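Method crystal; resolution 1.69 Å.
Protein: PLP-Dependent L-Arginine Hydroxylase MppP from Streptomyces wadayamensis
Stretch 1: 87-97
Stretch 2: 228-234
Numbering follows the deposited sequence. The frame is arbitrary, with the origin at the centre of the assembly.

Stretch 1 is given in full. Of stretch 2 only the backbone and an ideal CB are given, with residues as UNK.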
# COMPACT_ATOMS: atom_id res chain seq x y z
N CYS B 87 -1.11 -5.50 -6.37
CA CYS B 87 -1.03 -4.86 -5.06
C CYS B 87 -0.36 -3.50 -5.20
O CYS B 87 0.37 -3.25 -6.17
CB CYS B 87 -0.23 -5.70 -4.07
SG CYS B 87 -0.88 -7.40 -3.96
N TYR B 88 -0.57 -2.63 -4.22
CA TYR B 88 0.09 -1.32 -4.24
C TYR B 88 1.61 -1.42 -4.32
O TYR B 88 2.26 -0.51 -4.86
CB TYR B 88 -0.28 -0.50 -3.01
CG TYR B 88 -1.75 -0.27 -2.80
CD1 TYR B 88 -2.51 0.40 -3.75
CD2 TYR B 88 -2.38 -0.69 -1.65
CE1 TYR B 88 -3.87 0.63 -3.56
CE2 TYR B 88 -3.71 -0.43 -1.44
CZ TYR B 88 -4.45 0.22 -2.40
OH TYR B 88 -5.78 0.45 -2.22
N SER B 89 2.20 -2.47 -3.78
CA SER B 89 3.64 -2.61 -3.80
C SER B 89 3.97 -4.05 -3.51
O SER B 89 3.13 -4.80 -3.01
CB SER B 89 4.32 -1.74 -2.76
OG SER B 89 4.01 -2.25 -1.47
N SER B 90 5.22 -4.40 -3.77
CA SER B 90 5.67 -5.74 -3.42
C SER B 90 5.65 -5.95 -1.92
O SER B 90 5.38 -7.07 -1.46
CB SER B 90 7.07 -5.96 -3.99
OG SER B 90 7.72 -7.09 -3.44
N SER B 91 5.95 -4.92 -1.13
CA SER B 91 5.85 -5.10 0.32
C SER B 91 4.41 -5.33 0.79
O SER B 91 4.20 -6.06 1.76
CB SER B 91 6.43 -3.91 1.07
OG SER B 91 7.81 -3.79 0.80
N VAL B 92 3.42 -4.69 0.15
CA VAL B 92 2.03 -5.02 0.47
C VAL B 92 1.73 -6.47 0.08
O VAL B 92 1.08 -7.21 0.85
CB VAL B 92 1.07 -4.03 -0.22
CG1 VAL B 92 -0.38 -4.50 -0.16
CG2 VAL B 92 1.18 -2.65 0.42
N SER B 93 2.22 -6.92 -1.07
CA SER B 93 2.10 -8.35 -1.41
C SER B 93 2.73 -9.20 -0.32
O SER B 93 2.19 -10.25 0.07
CB SER B 93 2.81 -8.65 -2.74
OG SER B 93 2.32 -7.85 -3.81
N MET B 94 3.91 -8.80 0.15
CA MET B 94 4.62 -9.57 1.16
C MET B 94 3.87 -9.59 2.49
O MET B 94 3.86 -10.60 3.19
CB MET B 94 6.04 -8.99 1.33
CG MET B 94 6.90 -9.74 2.31
SD MET B 94 7.37 -11.32 1.59
CE MET B 94 7.22 -12.34 3.06
N GLU B 95 3.23 -8.47 2.87
CA GLU B 95 2.41 -8.47 4.07
C GLU B 95 1.26 -9.46 3.93
O GLU B 95 0.95 -10.20 4.87
CB GLU B 95 1.88 -7.06 4.35
CG GLU B 95 0.88 -6.97 5.49
CD GLU B 95 1.44 -7.13 6.89
OE1 GLU B 95 2.64 -7.39 7.06
OE2 GLU B 95 0.65 -7.01 7.86
N ILE B 96 0.63 -9.47 2.77
CA ILE B 96 -0.46 -10.41 2.52
C ILE B 96 0.05 -11.84 2.63
O ILE B 96 -0.58 -12.69 3.28
CB ILE B 96 -1.08 -10.12 1.14
CG1 ILE B 96 -1.82 -8.78 1.16
CG2 ILE B 96 -2.03 -11.23 0.72
CD1 ILE B 96 -2.12 -8.24 -0.23
N LEU B 97 1.19 -12.12 1.99
CA LEU B 97 1.74 -13.47 2.02
C LEU B 97 2.11 -13.87 3.44
O LEU B 97 1.89 -15.01 3.86
CB LEU B 97 2.95 -13.56 1.09
CG LEU B 97 3.73 -14.88 1.09
CD1 LEU B 97 2.83 -16.03 0.66
CD2 LEU B 97 4.97 -14.79 0.18
N UNK B 228 5.38 4.96 -8.76
CA UNK B 228 4.12 4.46 -9.29
C UNK B 228 4.39 3.06 -9.81
O UNK B 228 5.20 2.88 -10.72
CB UNK B 228 3.56 5.37 -10.38
N UNK B 229 3.74 2.07 -9.22
CA UNK B 229 4.20 0.70 -9.37
C UNK B 229 3.11 -0.25 -8.92
O UNK B 229 2.08 0.16 -8.37
CB UNK B 229 5.49 0.46 -8.58
N UNK B 230 3.37 -1.53 -9.12
CA UNK B 230 2.55 -2.56 -8.50
C UNK B 230 3.43 -3.73 -8.10
O UNK B 230 4.40 -4.07 -8.79
CB UNK B 230 1.44 -3.02 -9.44
N UNK B 231 3.05 -4.35 -6.98
CA UNK B 231 3.50 -5.69 -6.68
C UNK B 231 2.49 -6.65 -7.27
O UNK B 231 1.28 -6.39 -7.26
CB UNK B 231 3.67 -5.91 -5.18
N UNK B 232 2.99 -7.74 -7.86
CA UNK B 232 2.13 -8.73 -8.51
C UNK B 232 2.29 -10.04 -7.76
O UNK B 232 3.35 -10.68 -7.85
CB UNK B 232 2.47 -8.89 -9.99
N UNK B 233 1.24 -10.43 -7.03
CA UNK B 233 1.25 -11.64 -6.20
C UNK B 233 0.62 -12.75 -7.02
O UNK B 233 -0.58 -12.70 -7.33
CB UNK B 233 0.51 -11.43 -4.88
N UNK B 234 1.45 -13.70 -7.44
CA UNK B 234 1.06 -14.81 -8.30
C UNK B 234 1.15 -16.08 -7.48
O UNK B 234 2.14 -16.28 -6.76
CB UNK B 234 1.94 -14.89 -9.55

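Position 228 lies before the two stretches meet. Its CA-to-CB bond points away from stretch 1, and nothing of stretch 1 comes within 5.5 Å of the ideal CB, so the visible atoms leave the choice open. The residue is Leu228, which makes no contact here.

At position 229 the backbone is extended and CA-to-CB points sideways. The nearest atom of stretch 1 to the ideal CB is Tyr88 O, 5.0 Å away, so there is room for a side chain of almost any size, and a long, flexible one could run along the turn at 88 and 89. The deposited residue is Lys229. Its chain is p at chi1 and extended beyond, so that its end comes nearer to stretch 1 than its start: CE packs 3.9 Å from Ser89 CB, while NZ is hydrogen-bonded elsewhere in the structure. The backbone contributes too, because a water donates to both Tyr88 O (2.8 Å) and Lys229 O (2.9 Å), joining two carbonyls that cannot bond to each other.

Position 230 is tighter. Its CB points sideways, but the ideal CB stands only 3.5 Å from Cys87 O. A small side chain fits easily; a larger one would have to turn away from that carbonyl. Ala230 is found, its methyl group asking for little space, and its CA makes a CA-H...O contact of 3.3 Å with Cys87 O.

Position 231 is the most restrictive. The ideal CB would lie 2.5 Å from Ser89 O, 2.6 Å from Ser90 N and 2.7 Å from Ser93 OG, all clashes. The start of the helix occupies the place of a side chain, and phi/psi of -90/139 is accessible to any residue, so it is the lack of space that points to glycine. Gly231 is indeed present, and its CA approaches Ser90 N to 3.6 Å. This closeness accompanies an antiparallel bridge with Cys87: Cys87 N donates to Gly231 O at 2.7 Å, nearly straight at 169°, and Gly231 N donates to Cys87 O at 3.0 Å, more bent at 140°.

At position 232 the strand alternation turns CB away, with no atom of stretch 1 within 5.5 Å of it. Many residues would suit this side; Leu232 occupies it and barely touches stretch 1.

Position 233 points toward the helix again. Its ideal CB is 4.2 Å from Ser93 OG and 4.4 Å from Cys87 SG, with Ile96 farther along the helix. These distances leave room for a side chain, and the apolar surface of Ile96 favours a branched aliphatic one, though methionine could also reach. Leu233, t at chi1 and p at chi2, brings CD2 to 3.8 Å from Ile96 CG2, while its CB lies 4.3 Å from Cys87 SG. It has the largest area covered by stretch 1 of any residue in stretch 2.

Position 234 is out of reach of stretch 1, which therefore sets no preference. Its extended backbone agrees with the beta-branched Val234.

Stretch 2 228-234: LKAGLLV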
# COMPACT_ATOMS: atom_id res chain seq x y z
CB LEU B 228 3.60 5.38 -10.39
CG LEU B 228 3.30 6.80 -9.88
CD1 LEU B 228 3.14 7.71 -11.07
CD2 LEU B 228 2.07 6.86 -9.00
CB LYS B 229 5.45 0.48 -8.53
CG LYS B 229 5.17 0.61 -7.02
CD LYS B 229 6.36 0.96 -6.19
CE LYS B 229 5.92 1.25 -4.75
NZ LYS B 229 7.11 1.46 -3.89
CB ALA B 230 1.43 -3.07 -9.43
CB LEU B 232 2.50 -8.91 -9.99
CG LEU B 232 2.63 -7.63 -10.81
CD1 LEU B 232 3.08 -7.99 -12.20
CD2 LEU B 232 1.31 -6.81 -10.84
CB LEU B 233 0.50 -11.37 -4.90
CG LEU B 233 0.48 -12.43 -3.80
CD1 LEU B 233 1.82 -12.89 -3.45
CD2 LEU B 233 -0.23 -11.85 -2.55
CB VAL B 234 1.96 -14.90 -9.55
CG1 VAL B 234 1.32 -15.79 -10.59
CG2 VAL B 234 2.29 -13.51 -10.15
O HOH W 1 1.26 1.73 -6.12
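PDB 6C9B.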